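Local coordinates for protein multicopper oxidase (Arthrobacter sp. FB24, PDB 3GDC) that probably couples the oxidation of phenolic and related substrates to the four-electron reduction of dioxygen to water, as a laccase-type enzyme with bound copper ions, at residues I90-V95 with G148-E153; G23-L28 with T33-D38; I207-V212 with N219-H224. All coordinates share one frame; numbering follows the deposited sequence.

Contact 1: I90-V95 with G148-E153. With CU (copper (II) ion), chain E.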
ATOM      1  N   ILE A  90     -22.084  15.243   6.533  1.00 16.21           N
ATOM      2  CA  ILE A  90     -21.342  14.135   7.122  1.00 15.87           C
ATOM      3  C   ILE A  90     -21.571  12.910   6.263  1.00 16.43           C
ATOM      4  O   ILE A  90     -22.713  12.442   6.094  1.00 15.93           O
ATOM      5  CB  ILE A  90     -21.736  13.785   8.582  1.00 16.08           C
ATOM      6  CG1 ILE A  90     -21.782  15.026   9.484  1.00 16.12           C
ATOM      7  CG2 ILE A  90     -20.777  12.709   9.141  1.00 15.57           C
ATOM      8  CD1 ILE A  90     -22.247  14.732  10.930  1.00 15.59           C
ATOM      9  N   HIS A  91     -20.472  12.394   5.723  1.00 16.04           N
ATOM     10  CA  HIS A  91     -20.480  11.142   5.015  1.00 16.53           C
ATOM     11  C   HIS A  91     -19.856  10.056   5.891  1.00 16.52           C
ATOM     12  O   HIS A  91     -18.686  10.152   6.291  1.00 15.49           O
ATOM     13  CB  HIS A  91     -19.705  11.270   3.703  1.00 16.32           C
ATOM     14  CG  HIS A  91     -19.470   9.960   3.043  1.00 17.21           C
ATOM     15  ND1 HIS A  91     -20.495   9.192   2.535  1.00 16.33           N
ATOM     16  CD2 HIS A  91     -18.335   9.250   2.854  1.00 17.91           C
ATOM     17  CE1 HIS A  91     -19.999   8.077   2.034  1.00 19.09           C
ATOM     18  NE2 HIS A  91     -18.691   8.083   2.221  1.00 19.80           N
ATOM     19  N   PHE A  92     -20.629   9.024   6.196  1.00 16.64           N
ATOM     20  CA  PHE A  92     -20.135   7.927   7.016  1.00 17.59           C
ATOM     21  C   PHE A  92     -19.587   6.785   6.166  1.00 18.39           C
ATOM     22  O   PHE A  92     -20.123   6.483   5.097  1.00 18.27           O
ATOM     23  CB  PHE A  92     -21.252   7.384   7.920  1.00 18.05           C
ATOM     24  CG  PHE A  92     -21.481   8.200   9.146  1.00 18.58           C
ATOM     25  CD1 PHE A  92     -20.886   7.839  10.358  1.00 20.72           C
ATOM     26  CD2 PHE A  92     -22.286   9.334   9.101  1.00 19.34           C
ATOM     27  CE1 PHE A  92     -21.095   8.597  11.508  1.00 19.38           C
ATOM     28  CE2 PHE A  92     -22.495  10.103  10.255  1.00 21.16           C
ATOM     29  CZ  PHE A  92     -21.894   9.730  11.450  1.00 20.31           C
ATOM     30  N   HIS A  93     -18.525   6.150   6.651  1.00 18.64           N
ATOM     31  CA  HIS A  93     -18.086   4.870   6.119  1.00 19.62           C
ATOM     32  C   HIS A  93     -18.853   3.821   6.903  1.00 20.64           C
ATOM     33  O   HIS A  93     -18.667   3.668   8.105  1.00 22.84           O
ATOM     34  CB  HIS A  93     -16.571   4.688   6.278  1.00 19.60           C
ATOM     35  CG  HIS A  93     -15.760   5.430   5.263  1.00 19.14           C
ATOM     36  ND1 HIS A  93     -14.851   4.800   4.441  1.00 19.71           N
ATOM     37  CD2 HIS A  93     -15.727   6.742   4.926  1.00 19.26           C
ATOM     38  CE1 HIS A  93     -14.276   5.693   3.656  1.00 20.29           C
ATOM     39  NE2 HIS A  93     -14.796   6.880   3.924  1.00 19.51           N
ATOM     40  N   GLY A  94     -19.766   3.140   6.231  1.00 20.66           N
ATOM     41  CA  GLY A  94     -20.642   2.178   6.887  1.00 20.12           C
ATOM     42  C   GLY A  94     -21.797   1.934   5.937  1.00 19.93           C
ATOM     43  O   GLY A  94     -21.897   2.606   4.916  1.00 20.43           O
ATOM     44  N   VAL A  95     -22.647   0.966   6.261  1.00 19.82           N
ATOM     45  CA  VAL A  95     -23.783   0.632   5.396  1.00 19.67           C
ATOM     46  C   VAL A  95     -24.981   1.505   5.766  1.00 19.82           C
ATOM     47  O   VAL A  95     -25.354   1.600   6.941  1.00 19.48           O
ATOM     48  CB  VAL A  95     -24.107  -0.894   5.414  1.00 19.88           C
ATOM     49  CG1 VAL A  95     -25.409  -1.190   4.665  1.00 20.54           C
ATOM     50  CG2 VAL A  95     -22.965  -1.682   4.797  1.00 19.95           C
ATOM     51  N   GLY A 148     -13.787  12.140  11.706  1.00 12.61           N
ATOM     52  CA  GLY A 148     -13.662  11.494  13.015  1.00 12.44           C
ATOM     53  C   GLY A 148     -13.825  10.008  12.849  1.00 12.86           C
ATOM     54  O   GLY A 148     -14.152   9.524  11.749  1.00 12.90           O
ATOM     55  N   GLY A 149     -13.586   9.280  13.934  1.00 12.85           N
ATOM     56  CA  GLY A 149     -13.687   7.839  13.948  1.00 13.02           C
ATOM     57  C   GLY A 149     -15.112   7.392  14.244  1.00 13.53           C
ATOM     58  O   GLY A 149     -15.880   8.103  14.909  1.00 13.15           O
ATOM     59  N   PHE A 150     -15.435   6.191  13.785  1.00 13.55           N
ATOM     60  CA  PHE A 150     -16.767   5.594  13.995  1.00 14.43           C
ATOM     61  C   PHE A 150     -16.525   4.109  14.232  1.00 15.09           C
ATOM     62  O   PHE A 150     -16.189   3.375  13.295  1.00 14.16           O
ATOM     63  CB  PHE A 150     -17.631   5.867  12.763  1.00 14.99           C
ATOM     64  CG  PHE A 150     -18.920   5.080  12.703  1.00 16.39           C
ATOM     65  CD1 PHE A 150     -19.683   4.849  13.854  1.00 19.37           C
ATOM     66  CD2 PHE A 150     -19.379   4.592  11.474  1.00 18.46           C
ATOM     67  CE1 PHE A 150     -20.888   4.125  13.781  1.00 19.22           C
ATOM     68  CE2 PHE A 150     -20.576   3.877  11.385  1.00 18.49           C
ATOM     69  CZ  PHE A 150     -21.329   3.639  12.550  1.00 19.20           C
ATOM     70  N   ILE A 151     -16.657   3.681  15.489  1.00 14.89           N
ATOM     71  CA  ILE A 151     -16.287   2.333  15.927  1.00 16.04           C
ATOM     72  C   ILE A 151     -17.547   1.527  16.215  1.00 16.44           C
ATOM     73  O   ILE A 151     -18.378   1.963  16.990  1.00 16.50           O
ATOM     74  CB  ILE A 151     -15.448   2.391  17.237  1.00 15.99           C
ATOM     75  CG1 ILE A 151     -14.274   3.385  17.097  1.00 18.54           C
ATOM     76  CG2 ILE A 151     -15.041   0.992  17.721  1.00 16.10           C
ATOM     77  CD1 ILE A 151     -13.321   3.110  15.952  1.00 18.56           C
ATOM     78  N   VAL A 152     -17.682   0.370  15.574  1.00 16.84           N
ATOM     79  CA  VAL A 152     -18.827  -0.524  15.781  1.00 17.20           C
ATOM     80  C   VAL A 152     -18.319  -1.855  16.330  1.00 18.30           C
ATOM     81  O   VAL A 152     -17.673  -2.634  15.615  1.00 18.53           O
ATOM     82  CB  VAL A 152     -19.630  -0.752  14.484  1.00 16.53           C
ATOM     83  CG1 VAL A 152     -20.807  -1.721  14.722  1.00 16.20           C
ATOM     84  CG2 VAL A 152     -20.140   0.559  13.906  1.00 16.75           C
ATOM     85  N   GLU A 153     -18.584  -2.086  17.613  1.00 19.76           N
ATOM     86  CA  GLU A 153     -18.174  -3.301  18.305  1.00 21.85           C
ATOM     87  C   GLU A 153     -19.002  -4.508  17.850  1.00 22.77           C
ATOM     88  O   GLU A 153     -20.234  -4.433  17.811  1.00 22.59           O
ATOM     89  CB  GLU A 153     -18.319  -3.111  19.817  1.00 22.23           C
ATOM     90  CG  GLU A 153     -17.641  -4.199  20.658  1.00 25.66           C
ATOM     91  CD  GLU A 153     -16.172  -3.895  20.935  1.00 30.93           C
ATOM     92  OE1 GLU A 153     -15.825  -3.626  22.108  1.00 34.76           O
ATOM     93  OE2 GLU A 153     -15.362  -3.908  19.986  1.00 33.59           O
TER
HETATM   94 CU    CU E 303     -14.060   8.497   2.939  0.60 22.02          CU
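F92 and F150 meet edge to face: their ring planes stand 84° apart with centroids 5.4 Å from each other, and the F92 edge is directed at the F150 face. Followed outward, F150 has its CB turned toward 90-95, and with CG anti to the backbone N (chi1 168°) the ring is carried into the contact. F150 CG already lies near F92 CD1. F150 CD2 makes the closest approach to that ring, 3.7 Å from F92 CD1, and has H93 O at the ring edge, 3.6 Å from CD2 and in the ring plane. F150 CE2 also faces H93 O, at 3.8 Å, and beyond the two segments the ring packs on L76. On the other side of the same backbone, H93 NE2 binds copper at 2.0 Å; H132 of the same chain and H271 of the second subunit are further ligands, consistent with one copper of an interfacial trinuclear cluster. The pair thus packs the backbone behind a copper ligand without a polar link between the segments. H93 O is buried and has no hydrogen-bond partner, so the weakly positive C-H edge of F150 probably offers it some electrostatic compensation.

Contact 2: G23-L28 with T33-D38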
ATOM      1  N   GLY A  23     -22.666   8.196  23.112  1.00 20.37           N
ATOM      2  CA  GLY A  23     -23.909   8.905  22.807  1.00 20.80           C
ATOM      3  C   GLY A  23     -24.916   8.835  23.939  1.00 21.62           C
ATOM      4  O   GLY A  23     -24.570   8.509  25.081  1.00 21.17           O
ATOM      5  N   ARG A  24     -26.164   9.155  23.622  1.00 22.12           N
ATOM      6  CA  ARG A  24     -27.255   8.946  24.561  1.00 23.59           C
ATOM      7  C   ARG A  24     -28.133   7.817  24.047  1.00 23.45           C
ATOM      8  O   ARG A  24     -28.426   7.733  22.852  1.00 23.47           O
ATOM      9  CB  ARG A  24     -28.060  10.228  24.803  1.00 24.16           C
ATOM     10  CG  ARG A  24     -28.602  10.885  23.562  1.00 26.45           C
ATOM     11  CD  ARG A  24     -29.432  12.107  23.929  1.00 29.61           C
ATOM     12  NE  ARG A  24     -29.972  12.740  22.732  1.00 32.35           N
ATOM     13  CZ  ARG A  24     -29.357  13.698  22.048  1.00 33.75           C
ATOM     14  NH1 ARG A  24     -28.173  14.152  22.444  1.00 34.15           N
ATOM     15  NH2 ARG A  24     -29.931  14.200  20.963  1.00 34.49           N
ATOM     16  N   THR A  25     -28.514   6.922  24.951  1.00 23.98           N
ATOM     17  CA  THR A  25     -29.204   5.706  24.559  1.00 24.86           C
ATOM     18  C   THR A  25     -30.610   5.628  25.134  1.00 25.55           C
ATOM     19  O   THR A  25     -30.910   6.213  26.175  1.00 25.03           O
ATOM     20  CB  THR A  25     -28.439   4.445  24.999  1.00 24.96           C
ATOM     21  OG1 THR A  25     -28.156   4.527  26.399  1.00 25.48           O
ATOM     22  CG2 THR A  25     -27.126   4.308  24.226  1.00 25.44           C
ATOM     23  N   SER A  26     -31.452   4.899  24.415  1.00 26.45           N
ATOM     24  CA  SER A  26     -32.777   4.522  24.865  1.00 28.03           C
ATOM     25  C   SER A  26     -33.075   3.171  24.230  1.00 28.97           C
ATOM     26  O   SER A  26     -32.362   2.734  23.314  1.00 28.95           O
ATOM     27  CB  SER A  26     -33.809   5.581  24.462  1.00 27.82           C
ATOM     28  OG  SER A  26     -33.732   5.883  23.078  1.00 28.70           O
ATOM     29  N   THR A  27     -34.115   2.504  24.726  1.00 30.03           N
ATOM     30  CA  THR A  27     -34.508   1.192  24.232  1.00 31.36           C
ATOM     31  C   THR A  27     -35.706   1.310  23.300  1.00 32.03           C
ATOM     32  O   THR A  27     -36.696   1.987  23.618  1.00 31.87           O
ATOM     33  CB  THR A  27     -34.846   0.242  25.398  1.00 31.42           C
ATOM     34  OG1 THR A  27     -33.831   0.351  26.406  1.00 32.76           O
ATOM     35  CG2 THR A  27     -34.927  -1.201  24.917  1.00 32.04           C
ATOM     36  N   LEU A  28     -35.610   0.650  22.150  1.00 32.66           N
ATOM     37  CA  LEU A  28     -36.670   0.669  21.156  1.00 33.60           C
ATOM     38  C   LEU A  28     -37.717  -0.412  21.429  1.00 34.38           C
ATOM     39  O   LEU A  28     -37.440  -1.372  22.165  1.00 34.04           O
ATOM     40  CB  LEU A  28     -36.083   0.469  19.757  1.00 33.61           C
ATOM     41  CG  LEU A  28     -35.249   1.596  19.152  1.00 33.60           C
ATOM     42  CD1 LEU A  28     -34.437   1.053  17.989  1.00 32.88           C
ATOM     43  CD2 LEU A  28     -36.125   2.760  18.705  1.00 33.09           C
ATOM     44  N   THR A  33     -31.054  -1.026  21.013  1.00 26.30           N
ATOM     45  CA  THR A  33     -30.623   0.264  21.528  1.00 24.83           C
ATOM     46  C   THR A  33     -30.711   1.328  20.435  1.00 24.13           C
ATOM     47  O   THR A  33     -30.290   1.100  19.292  1.00 23.71           O
ATOM     48  CB  THR A  33     -29.173   0.171  22.051  1.00 24.87           C
ATOM     49  OG1 THR A  33     -29.135  -0.724  23.168  1.00 24.72           O
ATOM     50  CG2 THR A  33     -28.641   1.526  22.482  1.00 24.53           C
ATOM     51  N   LEU A  34     -31.301   2.465  20.789  1.00 22.88           N
ATOM     52  CA  LEU A  34     -31.269   3.658  19.954  1.00 22.54           C
ATOM     53  C   LEU A  34     -30.201   4.587  20.517  1.00 21.36           C
ATOM     54  O   LEU A  34     -30.291   5.032  21.661  1.00 21.17           O
ATOM     55  CB  LEU A  34     -32.633   4.356  19.936  1.00 22.68           C
ATOM     56  CG  LEU A  34     -32.707   5.694  19.184  1.00 23.37           C
ATOM     57  CD1 LEU A  34     -32.471   5.521  17.677  1.00 24.43           C
ATOM     58  CD2 LEU A  34     -34.041   6.388  19.434  1.00 23.53           C
ATOM     59  N   ARG A  35     -29.186   4.877  19.709  1.00 20.44           N
ATOM     60  CA  ARG A  35     -28.033   5.633  20.179  1.00 19.54           C
ATOM     61  C   ARG A  35     -27.947   6.928  19.380  1.00 18.68           C
ATOM     62  O   ARG A  35     -28.001   6.894  18.152  1.00 18.89           O
ATOM     63  CB  ARG A  35     -26.774   4.778  19.992  1.00 19.96           C
ATOM     64  CG  ARG A  35     -25.565   5.248  20.734  1.00 20.64           C
ATOM     65  CD  ARG A  35     -24.388   4.290  20.492  1.00 18.81           C
ATOM     66  NE  ARG A  35     -24.617   2.944  21.017  1.00 19.09           N
ATOM     67  CZ  ARG A  35     -24.407   2.566  22.278  1.00 19.38           C
ATOM     68  NH1 ARG A  35     -23.943   3.422  23.179  1.00 20.78           N
ATOM     69  NH2 ARG A  35     -24.652   1.308  22.638  1.00 19.36           N
ATOM     70  N   GLU A  36     -27.827   8.059  20.067  1.00 18.49           N
ATOM     71  CA  GLU A  36     -27.898   9.376  19.410  1.00 18.48           C
ATOM     72  C   GLU A  36     -26.791  10.341  19.806  1.00 17.99           C
ATOM     73  O   GLU A  36     -26.344  10.371  20.949  1.00 17.72           O
ATOM     74  CB  GLU A  36     -29.246  10.052  19.675  1.00 20.11           C
ATOM     75  CG  GLU A  36     -30.433   9.149  19.443  1.00 22.07           C
ATOM     76  CD  GLU A  36     -31.727   9.828  19.780  1.00 25.85           C
ATOM     77  OE1 GLU A  36     -32.070  10.810  19.090  1.00 27.08           O
ATOM     78  OE2 GLU A  36     -32.399   9.375  20.733  1.00 28.24           O
ATOM     79  N   TRP A  37     -26.375  11.167  18.850  1.00 17.69           N
ATOM     80  CA  TRP A  37     -25.368  12.179  19.119  1.00 17.53           C
ATOM     81  C   TRP A  37     -25.777  13.490  18.490  1.00 17.46           C
ATOM     82  O   TRP A  37     -26.451  13.503  17.457  1.00 17.79           O
ATOM     83  CB  TRP A  37     -24.026  11.788  18.501  1.00 17.11           C
ATOM     84  CG  TRP A  37     -23.388  10.535  18.993  1.00 16.73           C
ATOM     85  CD1 TRP A  37     -22.464  10.429  19.984  1.00 16.11           C
ATOM     86  CD2 TRP A  37     -23.575   9.211  18.472  1.00 15.93           C
ATOM     87  NE1 TRP A  37     -22.075   9.121  20.127  1.00 15.46           N
ATOM     88  CE2 TRP A  37     -22.737   8.351  19.211  1.00 16.09           C
ATOM     89  CE3 TRP A  37     -24.378   8.667  17.458  1.00 15.22           C
ATOM     90  CZ2 TRP A  37     -22.669   6.977  18.970  1.00 17.51           C
ATOM     91  CZ3 TRP A  37     -24.312   7.298  17.213  1.00 16.57           C
ATOM     92  CH2 TRP A  37     -23.456   6.469  17.965  1.00 16.82           C
ATOM     93  N   ASP A  38     -25.340  14.589  19.092  1.00 18.09           N
ATOM     94  CA  ASP A  38     -25.433  15.900  18.456  1.00 18.75           C
ATOM     95  C   ASP A  38     -24.048  16.302  17.977  1.00 18.99           C
ATOM     96  O   ASP A  38     -23.099  16.338  18.771  1.00 19.61           O
ATOM     97  CB  ASP A  38     -25.929  16.962  19.439  1.00 19.31           C
ATOM     98  CG  ASP A  38     -27.242  16.595  20.075  1.00 22.62           C
ATOM     99  OD1 ASP A  38     -28.122  16.093  19.356  1.00 24.68           O
ATOM    100  OD2 ASP A  38     -27.384  16.805  21.298  1.00 27.60           O
TER
HETATM  101  O   HOH W   1     -31.831   7.502  22.412  1.00 24.09           O
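The W37 indole carries G23 CA over one face, 3.3 Å from W37 NE1; the R35 guanidinium has T25 CG2 over one face, 3.5 Å from R35 NH1; and the R24 guanidinium lies with one face over E36 CB and its edge against D38. These groups decorate an antiparallel beta hairpin, the strand directions 156° apart. Its ladder is explicit: R24 pairs with E36 and S26 with L34 as hydrogen-bonded pairs, while T25-R35 and T27-T33 are non-hydrogen-bonded. The R24 N to E36 O bond measures 2.9 Å and is close to straight.

Toward the end away from the turn, R24 grips D38 end-on. R24 NH2 reaches D38 OD1 on its syn side, within the guanidinium plane, whereas R24 NH1 meets D38 OD2 at 3.0 Å from above the carboxylate. The two planes are inclined by 47°, so this is a twisted bidentate salt bridge. CG of R24 stands between the backbone N and carbonyl carbon (chi1 55°), and the extended chain beyond it runs across E36 toward D38.

G23 has a positive phi, and a CB there would clash with E36 O and the indole. W37 NE1 donates to D21 O, and G23 N to D21 OD1. Without the indole, as with an alanine at W37, D21 O loses this N-H and the backbone at G23 is likely to be less firmly held. R35 turns its polar end to D74 and R22 O, and E36 OE1 goes to H79.

On the face bearing S26, L34 and E36, one water lies 2.6 Å from S26 OG, 3.0 Å from L34 O and 2.6 Å from E36 OE2.

Contact 3: I207-V212 with N219-H224. With CU (copper (II) ion), chain G.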
ATOM      1  N   ILE A 207      -5.629  -0.733  19.511  1.00 14.67           N
ATOM      2  CA  ILE A 207      -5.633   0.593  18.912  1.00 14.15           C
ATOM      3  C   ILE A 207      -6.471   0.584  17.637  1.00 13.61           C
ATOM      4  O   ILE A 207      -6.251  -0.235  16.748  1.00 13.90           O
ATOM      5  CB  ILE A 207      -4.187   1.052  18.555  1.00 14.35           C
ATOM      6  CG1 ILE A 207      -3.267   0.978  19.778  1.00 14.77           C
ATOM      7  CG2 ILE A 207      -4.206   2.473  17.947  1.00 14.42           C
ATOM      8  CD1 ILE A 207      -1.762   1.113  19.429  1.00 15.51           C
ATOM      9  N   HIS A 208      -7.408   1.519  17.545  1.00 12.74           N
ATOM     10  CA  HIS A 208      -8.118   1.765  16.298  1.00 12.75           C
ATOM     11  C   HIS A 208      -7.370   2.854  15.536  1.00 12.45           C
ATOM     12  O   HIS A 208      -7.429   4.021  15.911  1.00 12.63           O
ATOM     13  CB  HIS A 208      -9.551   2.202  16.592  1.00 13.65           C
ATOM     14  CG  HIS A 208     -10.313   1.177  17.361  1.00 13.22           C
ATOM     15  ND1 HIS A 208     -10.997   0.147  16.755  1.00 15.59           N
ATOM     16  CD2 HIS A 208     -10.438   0.984  18.695  1.00 15.34           C
ATOM     17  CE1 HIS A 208     -11.536  -0.623  17.684  1.00 16.68           C
ATOM     18  NE2 HIS A 208     -11.204  -0.143  18.869  1.00 16.80           N
ATOM     19  N   LEU A 209      -6.694   2.467  14.458  1.00 12.67           N
ATOM     20  CA  LEU A 209      -5.843   3.404  13.704  1.00 12.80           C
ATOM     21  C   LEU A 209      -6.499   3.784  12.400  1.00 12.99           C
ATOM     22  O   LEU A 209      -6.793   2.908  11.586  1.00 12.99           O
ATOM     23  CB  LEU A 209      -4.483   2.755  13.403  1.00 13.39           C
ATOM     24  CG  LEU A 209      -3.503   3.628  12.611  1.00 14.25           C
ATOM     25  CD1 LEU A 209      -2.968   4.721  13.507  1.00 13.14           C
ATOM     26  CD2 LEU A 209      -2.373   2.745  12.093  1.00 15.25           C
ATOM     27  N   ILE A 210      -6.706   5.082  12.201  1.00 12.30           N
ATOM     28  CA  ILE A 210      -7.448   5.588  11.054  1.00 12.93           C
ATOM     29  C   ILE A 210      -6.631   6.623  10.316  1.00 12.97           C
ATOM     30  O   ILE A 210      -6.153   7.578  10.925  1.00 12.61           O
ATOM     31  CB  ILE A 210      -8.767   6.255  11.505  1.00 13.79           C
ATOM     32  CG1 ILE A 210      -9.613   5.250  12.276  1.00 14.18           C
ATOM     33  CG2 ILE A 210      -9.521   6.842  10.312  1.00 14.30           C
ATOM     34  CD1 ILE A 210     -10.583   5.886  13.243  1.00 15.59           C
ATOM     35  N   ASN A 211      -6.522   6.457   8.998  1.00 13.05           N
ATOM     36  CA  ASN A 211      -5.804   7.426   8.192  1.00 13.46           C
ATOM     37  C   ASN A 211      -6.740   8.384   7.464  1.00 13.62           C
ATOM     38  O   ASN A 211      -7.508   7.951   6.593  1.00 13.56           O
ATOM     39  CB  ASN A 211      -4.885   6.736   7.176  1.00 13.86           C
ATOM     40  CG  ASN A 211      -4.011   7.738   6.445  1.00 14.99           C
ATOM     41  OD1 ASN A 211      -3.596   8.740   7.041  1.00 15.05           O
ATOM     42  ND2 ASN A 211      -3.745   7.496   5.160  1.00 15.33           N
ATOM     43  N   VAL A 212      -6.657   9.678   7.798  1.00 13.10           N
ATOM     44  CA  VAL A 212      -7.392  10.706   7.040  1.00 14.07           C
ATOM     45  C   VAL A 212      -6.477  11.659   6.250  1.00 14.24           C
ATOM     46  O   VAL A 212      -6.937  12.641   5.680  1.00 14.59           O
ATOM     47  CB  VAL A 212      -8.359  11.513   7.922  1.00 13.71           C
ATOM     48  CG1 VAL A 212      -9.327  10.590   8.630  1.00 15.05           C
ATOM     49  CG2 VAL A 212      -7.583  12.367   8.938  1.00 14.57           C
ATOM     50  N   ASN A 219       0.073   6.719   4.225  1.00 16.13           N
ATOM     51  CA  ASN A 219       0.613   6.953   5.555  1.00 15.65           C
ATOM     52  C   ASN A 219       1.083   5.616   6.101  1.00 15.35           C
ATOM     53  O   ASN A 219       0.740   4.566   5.557  1.00 14.85           O
ATOM     54  CB  ASN A 219      -0.436   7.598   6.471  1.00 15.12           C
ATOM     55  CG  ASN A 219       0.183   8.505   7.533  1.00 16.51           C
ATOM     56  OD1 ASN A 219       1.356   8.347   7.911  1.00 15.76           O
ATOM     57  ND2 ASN A 219      -0.608   9.467   8.016  1.00 15.13           N
ATOM     58  N   SER A 220       1.908   5.640   7.144  1.00 15.10           N
ATOM     59  CA  SER A 220       2.308   4.399   7.784  1.00 14.98           C
ATOM     60  C   SER A 220       2.416   4.569   9.292  1.00 15.02           C
ATOM     61  O   SER A 220       2.248   5.677   9.825  1.00 14.29           O
ATOM     62  CB  SER A 220       3.607   3.846   7.178  1.00 15.70           C
ATOM     63  OG  SER A 220       4.694   4.719   7.413  1.00 16.75           O
ATOM     64  N   PHE A 221       2.669   3.453   9.967  1.00 14.89           N
ATOM     65  CA  PHE A 221       2.694   3.377  11.425  1.00 15.43           C
ATOM     66  C   PHE A 221       3.705   2.331  11.817  1.00 15.31           C
ATOM     67  O   PHE A 221       3.605   1.180  11.383  1.00 15.02           O
ATOM     68  CB  PHE A 221       1.311   2.964  11.959  1.00 15.22           C
ATOM     69  CG  PHE A 221       1.243   2.811  13.458  1.00 16.28           C
ATOM     70  CD1 PHE A 221       0.671   3.806  14.247  1.00 16.94           C
ATOM     71  CD2 PHE A 221       1.720   1.652  14.079  1.00 16.69           C
ATOM     72  CE1 PHE A 221       0.595   3.662  15.643  1.00 16.26           C
ATOM     73  CE2 PHE A 221       1.658   1.509  15.472  1.00 18.99           C
ATOM     74  CZ  PHE A 221       1.093   2.510  16.249  1.00 17.67           C
ATOM     75  N   HIS A 222       4.654   2.712  12.668  1.00 15.25           N
ATOM     76  CA  HIS A 222       5.656   1.773  13.164  1.00 15.74           C
ATOM     77  C   HIS A 222       5.844   1.969  14.653  1.00 15.60           C
ATOM     78  O   HIS A 222       5.861   3.099  15.119  1.00 15.01           O
ATOM     79  CB  HIS A 222       7.001   1.989  12.444  1.00 16.29           C
ATOM     80  CG  HIS A 222       8.137   1.215  13.045  1.00 17.62           C
ATOM     81  ND1 HIS A 222       8.139  -0.161  13.127  1.00 20.22           N
ATOM     82  CD2 HIS A 222       9.302   1.624  13.600  1.00 19.53           C
ATOM     83  CE1 HIS A 222       9.253  -0.569  13.708  1.00 21.02           C
ATOM     84  NE2 HIS A 222       9.978   0.495  14.002  1.00 20.64           N
ATOM     85  N   ILE A 223       5.990   0.868  15.388  1.00 16.42           N
ATOM     86  CA  ILE A 223       6.281   0.913  16.818  1.00 17.43           C
ATOM     87  C   ILE A 223       7.646   0.259  17.099  1.00 17.13           C
ATOM     88  O   ILE A 223       7.907  -0.859  16.652  1.00 17.44           O
ATOM     89  CB  ILE A 223       5.156   0.230  17.646  1.00 18.06           C
ATOM     90  CG1 ILE A 223       5.513   0.157  19.125  1.00 19.91           C
ATOM     91  CG2 ILE A 223       4.840  -1.175  17.105  1.00 19.96           C
ATOM     92  CD1 ILE A 223       5.404   1.448  19.830  1.00 22.29           C
ATOM     93  N   HIS A 224       8.503   0.963  17.834  1.00 17.42           N
ATOM     94  CA  HIS A 224       9.817   0.432  18.219  1.00 17.27           C
ATOM     95  C   HIS A 224       9.708  -0.711  19.208  1.00 17.20           C
ATOM     96  O   HIS A 224       8.926  -0.643  20.164  1.00 16.53           O
ATOM     97  CB  HIS A 224      10.655   1.524  18.883  1.00 17.98           C
ATOM     98  CG  HIS A 224      11.225   2.527  17.931  1.00 18.09           C
ATOM     99  ND1 HIS A 224      12.414   3.182  18.178  1.00 18.82           N
ATOM    100  CD2 HIS A 224      10.780   2.990  16.737  1.00 17.98           C
ATOM    101  CE1 HIS A 224      12.672   4.012  17.186  1.00 19.35           C
ATOM    102  NE2 HIS A 224      11.697   3.915  16.298  1.00 19.12           N
TER
HETATM  103 CU    CU G 304      11.809   5.025  14.705  0.50 28.54          CU
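N211 and N219 supply the polar part of this contact. N219 ND2 donates to N211 OD1 at 3.2 Å, with an N-H...O angle of 154°. The oxygen lies in the N219 amide plane, but the donor sits 47° above the N211 carbonyl plane and not on a lone pair, the amide planes being 75° apart. N211 OD1 also receives L213 N, and N219 OD1 accepts S220 N at 2.9 Å, so the N219 amide has its oxygen and nitrogen ends told apart by their partners.

The apolar part is built on F221. L209 CD2 touches F221 CB at 3.7 Å, and L209 CD1 lies 3.8 Å from F221 CD1; I207 CD1 approaches F221 CZ more loosely, at 4.5 Å.

Metal binding lies at the end of 219-224, where H224 NE2 holds copper at 1.9 Å with H269 of the same chain and H134 of the third subunit.

The strand axes are antiparallel but 8.6 Å apart, too far for backbone pairing: strand 205-211 lies between 163-172 and 253-258, strand 218-223 between 264-269 and 245-249, and the side chains fill the interior of a cupredoxin-like sandwich, where I246 and L256 also touch L209 and F221.

From the N terminus the chain first closes contact 2, a hairpin with four residues between its segments. Contact 1 opens later and spans 52 residues before 148-153 returns. Contact 3 is again local, with six residues between its segments. The three lie in series, none nested or crossing. Contacts 1 and 2 both reach the same sheet, their centres about 16 Å apart, whereas contact 3 joins two sheets of the second cupredoxin-like half of the chain. That half meets the first directly: I151 CD1 of contact 1 packs on H208 CG of contact 3 at 3.8 Å. Between subunits, H93 of contact 1 stacks on H222 of a neighbouring copy, so 90-95 and 219-224 of different copies meet at the copper-bearing interface.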